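Local coordinates for protein DegT/DnrJ/EryC1/StrS aminotransferase (Brucella abortus 2308, PDB 4QGR) that binds pyridoxal 5'-phosphate and, as a member of the DegT/DnrJ/EryC1/StrS family, probably acts as a transaminase, at residues I317-Y323 with I353-P357; L146-A150 with N291-Q297; V281-P285 with Y298-S302. One frame throughout, in Å; residues are numbered along the deposited sequence.

Contact 1 (I317-Y323 with I353-P357)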
loop_
_atom_site.group_PDB
_atom_site.type_symbol
_atom_site.label_atom_id
_atom_site.label_comp_id
_atom_site.label_asym_id
_atom_site.label_seq_id
_atom_site.Cartn_x
_atom_site.Cartn_y
_atom_site.Cartn_z
ATOM N N ILE A 317 -25.990 -3.648 -22.722
ATOM C CA ILE A 317 -25.661 -4.498 -21.574
ATOM C C ILE A 317 -24.143 -4.666 -21.519
ATOM O O ILE A 317 -23.554 -5.199 -22.459
ATOM C CB ILE A 317 -26.377 -5.869 -21.679
ATOM C CG1 ILE A 317 -27.895 -5.678 -21.649
ATOM C CG2 ILE A 317 -25.914 -6.805 -20.580
ATOM C CD1 ILE A 317 -28.670 -6.786 -22.336
ATOM N N PRO A 318 -23.509 -4.179 -20.440
ATOM C CA PRO A 318 -22.067 -4.393 -20.281
ATOM C C PRO A 318 -21.763 -5.815 -19.846
ATOM O O PRO A 318 -22.603 -6.465 -19.173
ATOM C CB PRO A 318 -21.701 -3.420 -19.166
ATOM C CG PRO A 318 -22.951 -3.372 -18.319
ATOM C CD PRO A 318 -24.068 -3.407 -19.305
ATOM N N SER A 319 -20.583 -6.296 -20.244
ATOM C CA SER A 319 -20.101 -7.617 -19.791
ATOM C C SER A 319 -18.586 -7.589 -19.864
ATOM O O SER A 319 -18.008 -6.785 -20.601
ATOM C CB SER A 319 -20.679 -8.727 -20.645
ATOM O OG SER A 319 -20.270 -8.646 -22.023
ATOM N N VAL A 320 -17.930 -8.464 -19.104
ATOM C CA VAL A 320 -16.466 -8.426 -19.005
ATOM C C VAL A 320 -15.932 -9.852 -19.030
ATOM O O VAL A 320 -16.522 -10.748 -18.451
ATOM C CB VAL A 320 -16.015 -7.789 -17.684
ATOM C CG1 VAL A 320 -14.488 -7.587 -17.631
ATOM C CG2 VAL A 320 -16.702 -6.462 -17.527
ATOM N N ILE A 321 -14.816 -10.042 -19.719
ATOM C CA ILE A 321 -14.145 -11.329 -19.737
ATOM C C ILE A 321 -13.112 -11.350 -18.627
ATOM O O ILE A 321 -12.152 -10.589 -18.668
ATOM C CB ILE A 321 -13.429 -11.545 -21.089
ATOM C CG1 ILE A 321 -14.445 -11.546 -22.223
ATOM C CG2 ILE A 321 -12.664 -12.866 -21.095
ATOM C CD1 ILE A 321 -13.814 -11.598 -23.604
ATOM N N TYR A 322 -13.328 -12.210 -17.650
ATOM C CA TYR A 322 -12.350 -12.558 -16.609
ATOM C C TYR A 322 -11.995 -14.052 -16.834
ATOM O O TYR A 322 -12.813 -14.910 -16.539
ATOM C CB TYR A 322 -12.994 -12.378 -15.224
ATOM C CG TYR A 322 -13.266 -10.934 -14.902
ATOM C CD1 TYR A 322 -12.212 -10.051 -14.679
ATOM C CD2 TYR A 322 -14.570 -10.447 -14.809
ATOM C CE1 TYR A 322 -12.456 -8.707 -14.434
ATOM C CE2 TYR A 322 -14.822 -9.122 -14.529
ATOM C CZ TYR A 322 -13.770 -8.264 -14.309
ATOM O OH TYR A 322 -14.034 -6.923 -14.007
ATOM N N TYR A 323 -10.809 -14.410 -17.344
ATOM C CA TYR A 323 -9.662 -13.542 -17.559
ATOM C C TYR A 323 -9.198 -13.773 -18.974
ATOM O O TYR A 323 -9.291 -14.892 -19.509
ATOM C CB TYR A 323 -8.520 -13.898 -16.597
ATOM C CG TYR A 323 -8.872 -13.582 -15.180
ATOM C CD1 TYR A 323 -8.633 -12.334 -14.665
ATOM C CD2 TYR A 323 -9.456 -14.545 -14.350
ATOM C CE1 TYR A 323 -9.004 -12.011 -13.374
ATOM C CE2 TYR A 323 -9.824 -14.234 -13.063
ATOM C CZ TYR A 323 -9.574 -12.975 -12.577
ATOM O OH TYR A 323 -9.931 -12.610 -11.298
ATOM N N ILE A 353 -15.429 -17.894 -21.741
ATOM C CA ILE A 353 -16.019 -17.348 -20.499
ATOM C C ILE A 353 -16.491 -15.903 -20.667
ATOM O O ILE A 353 -15.932 -15.134 -21.464
ATOM C CB ILE A 353 -15.019 -17.475 -19.339
ATOM C CG1 ILE A 353 -15.740 -17.485 -17.984
ATOM C CG2 ILE A 353 -13.898 -16.442 -19.450
ATOM C CD1 ILE A 353 -14.853 -17.937 -16.844
ATOM N N LEU A 354 -17.514 -15.527 -19.909
ATOM C CA LEU A 354 -18.007 -14.150 -19.884
ATOM C C LEU A 354 -18.728 -13.871 -18.584
ATOM O O LEU A 354 -19.460 -14.723 -18.105
ATOM C CB LEU A 354 -18.953 -13.936 -21.063
ATOM C CG LEU A 354 -19.437 -12.482 -21.264
ATOM C CD1 LEU A 354 -18.280 -11.539 -21.569
ATOM C CD2 LEU A 354 -20.494 -12.416 -22.356
ATOM N N SER A 355 -18.456 -12.716 -17.975
ATOM C CA SER A 355 -19.141 -12.316 -16.763
ATOM C C SER A 355 -20.241 -11.284 -17.040
ATOM O O SER A 355 -20.067 -10.383 -17.845
ATOM C CB SER A 355 -18.154 -11.810 -15.710
ATOM O OG SER A 355 -17.155 -12.803 -15.461
ATOM N N LEU A 356 -21.405 -11.492 -16.433
ATOM C CA LEU A 356 -22.627 -10.686 -16.691
ATOM C C LEU A 356 -22.854 -9.706 -15.533
ATOM O O LEU A 356 -22.327 -9.904 -14.441
ATOM C CB LEU A 356 -23.846 -11.616 -16.773
ATOM C CG LEU A 356 -23.726 -12.779 -17.747
ATOM C CD1 LEU A 356 -25.031 -13.578 -17.779
ATOM C CD2 LEU A 356 -23.406 -12.221 -19.143
ATOM N N PRO A 357 -23.654 -8.654 -15.743
ATOM C CA PRO A 357 -23.963 -7.768 -14.648
ATOM C C PRO A 357 -24.417 -8.537 -13.406
ATOM O O PRO A 357 -25.226 -9.442 -13.487
ATOM C CB PRO A 357 -25.089 -6.901 -15.201
ATOM C CG PRO A 357 -24.801 -6.860 -16.692
ATOM C CD PRO A 357 -24.328 -8.251 -16.998
HETATM O O HOH W 1 -15.551 -14.050 -17.354
#

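Contact 2 (L146-A150 with N291-Q297)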
loop_
_atom_site.group_PDB
_atom_site.type_symbol
_atom_site.label_atom_id
_atom_site.label_comp_id
_atom_site.label_asym_id
_atom_site.label_seq_id
_atom_site.Cartn_x
_atom_site.Cartn_y
_atom_site.Cartn_z
ATOM N N LEU A 146 -12.450 -18.214 -6.441
ATOM C CA LEU A 146 -12.635 -17.372 -7.621
ATOM C C LEU A 146 -14.093 -17.003 -7.793
ATOM O O LEU A 146 -14.951 -17.834 -7.675
ATOM C CB LEU A 146 -12.082 -18.028 -8.901
ATOM C CG LEU A 146 -11.798 -17.063 -10.054
ATOM C CD1 LEU A 146 -10.695 -16.071 -9.688
ATOM C CD2 LEU A 146 -11.398 -17.772 -11.337
ATOM N N PHE A 147 -14.357 -15.748 -8.095
ATOM C CA PHE A 147 -15.725 -15.213 -8.354
ATOM C C PHE A 147 -16.651 -15.289 -7.162
ATOM O O PHE A 147 -17.852 -15.054 -7.290
ATOM C CB PHE A 147 -16.405 -15.855 -9.599
ATOM C CG PHE A 147 -15.571 -15.777 -10.873
ATOM C CD1 PHE A 147 -14.789 -14.663 -11.175
ATOM C CD2 PHE A 147 -15.557 -16.830 -11.746
ATOM C CE1 PHE A 147 -14.045 -14.604 -12.353
ATOM C CE2 PHE A 147 -14.805 -16.763 -12.953
ATOM C CZ PHE A 147 -14.055 -15.639 -13.254
ATOM N N GLY A 148 -16.078 -15.615 -6.010
ATOM C CA GLY A 148 -16.870 -15.711 -4.752
ATOM C C GLY A 148 -17.149 -17.076 -4.240
ATOM O O GLY A 148 -17.711 -17.229 -3.130
ATOM N N LEU A 149 -16.725 -18.104 -4.993
ATOM C CA LEU A 149 -17.035 -19.489 -4.686
ATOM C C LEU A 149 -15.870 -20.133 -3.937
ATOM O O LEU A 149 -14.743 -20.099 -4.437
ATOM C CB LEU A 149 -17.256 -20.249 -5.986
ATOM C CG LEU A 149 -17.623 -21.754 -5.899
ATOM C CD1 LEU A 149 -18.946 -21.889 -5.199
ATOM C CD2 LEU A 149 -17.637 -22.365 -7.304
ATOM N N ALA A 150 -16.137 -20.735 -2.758
ATOM C CA ALA A 150 -15.053 -21.281 -1.953
ATOM C C ALA A 150 -14.362 -22.449 -2.670
ATOM O O ALA A 150 -15.019 -23.313 -3.284
ATOM C CB ALA A 150 -15.544 -21.756 -0.589
ATOM N N ASN A 291 -23.201 -24.464 -0.231
ATOM C CA ASN A 291 -22.434 -23.264 -0.528
ATOM C C ASN A 291 -23.309 -22.065 -0.751
ATOM O O ASN A 291 -24.399 -22.165 -1.321
ATOM C CB ASN A 291 -21.554 -23.431 -1.788
ATOM C CG ASN A 291 -20.311 -24.289 -1.522
ATOM O OD1 ASN A 291 -19.195 -23.803 -1.372
ATOM N ND2 ASN A 291 -20.530 -25.582 -1.429
ATOM N N ARG A 292 -22.798 -20.931 -0.315
ATOM C CA ARG A 292 -23.216 -19.622 -0.807
ATOM C C ARG A 292 -21.987 -18.949 -1.396
ATOM O O ARG A 292 -20.935 -18.914 -0.762
ATOM C CB ARG A 292 -23.828 -18.794 0.325
ATOM C CG ARG A 292 -24.436 -17.490 -0.168
ATOM C CD ARG A 292 -25.078 -16.690 0.977
ATOM N NE ARG A 292 -24.138 -16.003 1.867
ATOM C CZ ARG A 292 -24.483 -15.386 3.007
ATOM N NH1 ARG A 292 -25.749 -15.354 3.407
ATOM N NH2 ARG A 292 -23.556 -14.778 3.747
ATOM N N SER A 293 -22.097 -18.488 -2.648
ATOM C CA SER A 293 -21.031 -17.706 -3.263
ATOM C C SER A 293 -21.221 -16.214 -2.960
ATOM O O SER A 293 -22.363 -15.729 -2.812
ATOM C CB SER A 293 -21.055 -17.906 -4.797
ATOM O OG SER A 293 -20.056 -17.070 -5.388
ATOM N N ALA A 294 -20.112 -15.473 -2.841
ATOM C CA ALA A 294 -20.200 -14.036 -2.792
ATOM C C ALA A 294 -20.574 -13.437 -4.155
ATOM O O ALA A 294 -20.970 -12.282 -4.201
ATOM C CB ALA A 294 -18.913 -13.425 -2.311
ATOM N N TRP A 295 -20.516 -14.229 -5.241
ATOM C CA TRP A 295 -20.843 -13.702 -6.595
ATOM C C TRP A 295 -20.139 -12.394 -6.880
ATOM O O TRP A 295 -20.747 -11.455 -7.383
ATOM C CB TRP A 295 -22.353 -13.552 -6.788
ATOM C CG TRP A 295 -23.044 -14.914 -6.700
ATOM C CD1 TRP A 295 -23.841 -15.360 -5.697
ATOM C CD2 TRP A 295 -22.930 -15.967 -7.629
ATOM N NE1 TRP A 295 -24.254 -16.644 -5.950
ATOM C CE2 TRP A 295 -23.699 -17.037 -7.145
ATOM C CE3 TRP A 295 -22.297 -16.102 -8.872
ATOM C CZ2 TRP A 295 -23.825 -18.233 -7.830
ATOM C CZ3 TRP A 295 -22.399 -17.337 -9.539
ATOM C CH2 TRP A 295 -23.166 -18.363 -9.030
ATOM N N ALA A 296 -18.841 -12.334 -6.618
ATOM C CA ALA A 296 -18.061 -11.218 -7.090
ATOM C C ALA A 296 -18.248 -11.028 -8.578
ATOM O O ALA A 296 -18.257 -9.896 -9.074
ATOM C CB ALA A 296 -16.613 -11.439 -6.758
ATOM N N GLN A 297 -18.375 -12.141 -9.307
ATOM C CA GLN A 297 -18.761 -12.132 -10.716
ATOM C C GLN A 297 -19.724 -13.294 -10.961
ATOM O O GLN A 297 -19.645 -14.345 -10.276
ATOM C CB GLN A 297 -17.550 -12.331 -11.670
ATOM C CG GLN A 297 -16.422 -11.335 -11.422
ATOM C CD GLN A 297 -16.738 -9.912 -11.769
ATOM O OE1 GLN A 297 -17.680 -9.649 -12.514
ATOM N NE2 GLN A 297 -15.896 -8.964 -11.267
HETATM O O HOH W 2 -18.812 -20.985 -1.608
HETATM O O HOH W 3 -17.084 -24.887 -2.383
#

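Contact 3 (V281-P285 with Y298-S302)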
loop_
_atom_site.group_PDB
_atom_site.type_symbol
_atom_site.label_atom_id
_atom_site.label_comp_id
_atom_site.label_asym_id
_atom_site.label_seq_id
_atom_site.Cartn_x
_atom_site.Cartn_y
_atom_site.Cartn_z
ATOM N N VAL A 281 -29.011 -22.805 -22.631
ATOM C CA VAL A 281 -28.357 -22.152 -23.764
ATOM C C VAL A 281 -26.871 -21.824 -23.513
ATOM O O VAL A 281 -26.123 -21.641 -24.464
ATOM C CB VAL A 281 -29.080 -20.858 -24.199
ATOM C CG1 VAL A 281 -30.422 -21.169 -24.836
ATOM C CG2 VAL A 281 -29.248 -19.878 -23.037
ATOM N N VAL A 282 -26.452 -21.709 -22.249
ATOM C CA VAL A 282 -25.055 -21.497 -21.927
ATOM C C VAL A 282 -24.694 -22.321 -20.691
ATOM O O VAL A 282 -25.565 -22.840 -20.019
ATOM C CB VAL A 282 -24.709 -20.007 -21.647
ATOM C CG1 VAL A 282 -24.840 -19.170 -22.914
ATOM C CG2 VAL A 282 -25.531 -19.428 -20.511
ATOM N N LYS A 283 -23.404 -22.409 -20.398
ATOM C CA LYS A 283 -22.952 -23.112 -19.232
ATOM C C LYS A 283 -22.998 -22.161 -18.052
ATOM O O LYS A 283 -22.382 -21.106 -18.084
ATOM C CB LYS A 283 -21.559 -23.669 -19.478
ATOM C CG LYS A 283 -20.950 -24.445 -18.334
ATOM C CD LYS A 283 -19.776 -25.287 -18.850
ATOM C CE LYS A 283 -19.206 -26.211 -17.797
ATOM N NZ LYS A 283 -18.853 -25.438 -16.598
ATOM N N VAL A 284 -23.736 -22.540 -17.018
ATOM C CA VAL A 284 -23.992 -21.646 -15.894
ATOM C C VAL A 284 -23.193 -22.098 -14.661
ATOM O O VAL A 284 -22.881 -23.275 -14.505
ATOM C CB VAL A 284 -25.502 -21.494 -15.552
ATOM C CG1 VAL A 284 -26.280 -20.911 -16.727
ATOM C CG2 VAL A 284 -26.124 -22.809 -15.112
ATOM N N PRO A 285 -22.850 -21.148 -13.797
ATOM C CA PRO A 285 -22.119 -21.457 -12.584
ATOM C C PRO A 285 -23.037 -22.042 -11.493
ATOM O O PRO A 285 -23.550 -21.337 -10.641
ATOM C CB PRO A 285 -21.536 -20.088 -12.202
ATOM C CG PRO A 285 -22.576 -19.100 -12.678
ATOM C CD PRO A 285 -23.063 -19.684 -13.973
ATOM N N TYR A 298 -20.564 -13.133 -11.979
ATOM C CA TYR A 298 -21.495 -14.167 -12.431
ATOM C C TYR A 298 -20.984 -14.570 -13.810
ATOM O O TYR A 298 -21.128 -13.824 -14.779
ATOM C CB TYR A 298 -22.927 -13.670 -12.486
ATOM C CG TYR A 298 -23.852 -14.780 -12.974
ATOM C CD1 TYR A 298 -24.070 -14.976 -14.343
ATOM C CD2 TYR A 298 -24.366 -15.700 -12.101
ATOM C CE1 TYR A 298 -24.873 -16.039 -14.806
ATOM C CE2 TYR A 298 -25.158 -16.773 -12.557
ATOM C CZ TYR A 298 -25.376 -16.942 -13.911
ATOM O OH TYR A 298 -26.163 -17.986 -14.383
ATOM N N SER A 299 -20.297 -15.710 -13.863
ATOM C CA SER A 299 -19.533 -16.105 -15.024
ATOM C C SER A 299 -20.115 -17.341 -15.714
ATOM O O SER A 299 -20.206 -18.421 -15.094
ATOM C CB SER A 299 -18.092 -16.366 -14.621
ATOM O OG SER A 299 -17.455 -15.171 -14.128
ATOM N N ILE A 300 -20.414 -17.173 -16.999
ATOM C CA ILE A 300 -20.977 -18.207 -17.867
ATOM C C ILE A 300 -19.943 -18.600 -18.914
ATOM O O ILE A 300 -18.930 -17.930 -19.056
ATOM C CB ILE A 300 -22.256 -17.740 -18.585
ATOM C CG1 ILE A 300 -21.959 -16.537 -19.485
ATOM C CG2 ILE A 300 -23.300 -17.436 -17.534
ATOM C CD1 ILE A 300 -22.938 -16.271 -20.579
ATOM N N GLU A 301 -20.190 -19.686 -19.628
ATOM C CA GLU A 301 -19.437 -19.980 -20.836
ATOM C C GLU A 301 -20.402 -20.106 -21.987
ATOM O O GLU A 301 -21.462 -20.685 -21.848
ATOM C CB GLU A 301 -18.603 -21.251 -20.710
ATOM C CG GLU A 301 -17.592 -21.225 -19.584
ATOM C CD GLU A 301 -17.042 -22.604 -19.273
ATOM O OE1 GLU A 301 -16.835 -23.381 -20.207
ATOM O OE2 GLU A 301 -16.829 -22.905 -18.100
ATOM N N SER A 302 -20.028 -19.576 -23.135
ATOM C CA SER A 302 -20.887 -19.577 -24.308
ATOM C C SER A 302 -20.142 -19.931 -25.579
ATOM O O SER A 302 -19.000 -19.534 -25.743
ATOM C CB SER A 302 -21.489 -18.179 -24.472
ATOM O OG SER A 302 -22.296 -18.088 -25.621
HETATM O O HOH W 4 -20.120 -21.285 -15.504
#

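Contact 1 (I317-Y323 with I353-P357)
Ser355 of strand 353-356 presents its side chain to the rim of the Tyr322 ring: OG lies near the ring plane, 3.6 Å from CD2 of Tyr322, and CB of Ser355 meets the same edge. Val320 CG1 packs over one face of the ring, offset toward its rim. Ser355 OG is not left to the aromatic edge alone; it is hydrogen-bonded to Ser299 OG and, at 2.8 Å, to a water that also accepts from Tyr322 N, so the buried hydroxyl has two polar partners, one on strand 298-301 and a water that bridges to the loop. The backbones are joined by the antiparallel hydrogen-bonded pair Val320-Ser355. Its bonds run from Val320 N to Ser355 O (3.1 Å) and from Ser355 N to Val320 O (2.8 Å), both fairly straight.

In Leu354, CG stands anti to the backbone N (chi1 -174°), and CD1 reaches back to Ser319 OG at 3.5 Å and to Ile321 CG1 at 3.9 Å, the Ile321 and Leu354 side chains crossing at about a right angle. CG2 of Ile353 meets Ile321 CG2 and rests 3.5 Å from Tyr322 O, the carbonyl oxygen of the cis peptide bond to Tyr323. At the far end the Pro357 ring lies against Pro318 O, with CD 3.3 Å away, while its CG touches Ile317 CG2.

Helix 305-314 packs on Ser319, Ile321 and Leu354, and helix 364-377 on Ile317 and Pro357. Tyr323 OH hydrogen-bonds to NE2 of the cofactor-binding Gln173. The single antiparallel bridge thus lays the loop after helix 305-314 along the small two-stranded sheet 298-301/353-356 of this PLP-dependent aminotransferase chain and leads it to the pyridoxal phosphate pocket.

Contact 2 (L146-A150 with N291-Q297)
Gly148 lies so close against Ser293, Ala294 and Trp295 that a beta carbon would collide with Ser293 OG and the backbone N atoms of Ala294 and Trp295; its positive phi (106°) would also jam such an atom against the preceding carbonyl. Ser293 OG sits 3.1 Å from Gly148 C. Swung anti to the backbone N (chi1 177°), this hydroxyl accepts from Trp295 N at 2.9 Å, which makes an ST turn. Ala294 N donates to Gly148 O at 3.0 Å, but from well above the carbonyl plane instead of along a lone pair.

The turn continues strand 291-292, an edge of the small antiparallel sheet with 178-179, and meets the loop between strand 137-141 and helix 153-163 beside the cofactor pocket. There Phe147 N hydrogen-bonds to OE1 of the PLP-binding Gln173. One face of the Phe147 ring has Leu146 CG above its centre, while Gln297 comes in obliquely, its CB 3.6 Å from Phe147 CD1. Bent at chi2, the Gln297 chain carries its amide away, nearly perpendicular to the ring.

Around Ala150 the polar links run through water. One water accepts from Ala150 N and lies close to Asn291 OD1 and Arg292 O; another donates to Ala150 O at 2.7 Å and to Asn291 OD1 at 2.6 Å.

Contact 3 (V281-P285 with Y298-S302)
Tyr298 has CG anti to its main-chain nitrogen (chi1 179°), which swings the phenol alongside Val284 and under the Pro285 ring. Pro285 CG stands over one face, 3.9 Å from the ring centroid of Tyr298 and 28° off its normal, a CH-pi contact; the two side chains cross at about a right angle. Tyr298 OH hydrogen-bonds to Asn275 OD1 of helix 247-278, and Tyr274 of that helix stacks on the ring.

Lys283 is extended from CB to CE and turns at its last torsion (chi4 -54°), so it runs side by side with Glu301 until NZ comes 3.6 Å from Glu301 OE2, a long salt bridge. Both ends have other partners: Asp114 for the lysine, Arg352 and Tyr116 for the carboxylate. Their backbones form an antiparallel hydrogen-bonded pair, Lys283 N to Glu301 O and Glu301 N to Lys283 O both 3.0 Å, that lays the loop after helix 247-278 against strand 298-301, whose other neighbour is strand 353-356.

Toward Ser302, Val282 CB lies 3.3 Å from Glu301 O. Of the Val282 methyls, CG1 packs on Ser302 CB and CG2 meets Ile300 CD1 at 4.1 Å.

In the fold
From the N terminus, segment 146-150 comes first, in the loop after strand 137-141, and waits until 291-297 to complete contact 2, a span that includes strands 166-170, 190-194 and 208-212 of the large mixed sheet and helix 247-278. Contact 3 crosses it: segment 281-285 lies within that span, but its partner 298-302 follows directly on 291-297, closing a short loop from the end of helix 247-278 that holds strand 291-292. Contact 1 comes afterwards, from 317-323 to 353-357. Contacts 1 and 3 share one small sheet through the Leu354-Ile300 backbone hydrogen bond. Phe147 reaches Ser299 and Tyr322, tying this region to the loop beside the pyridoxal phosphate pocket.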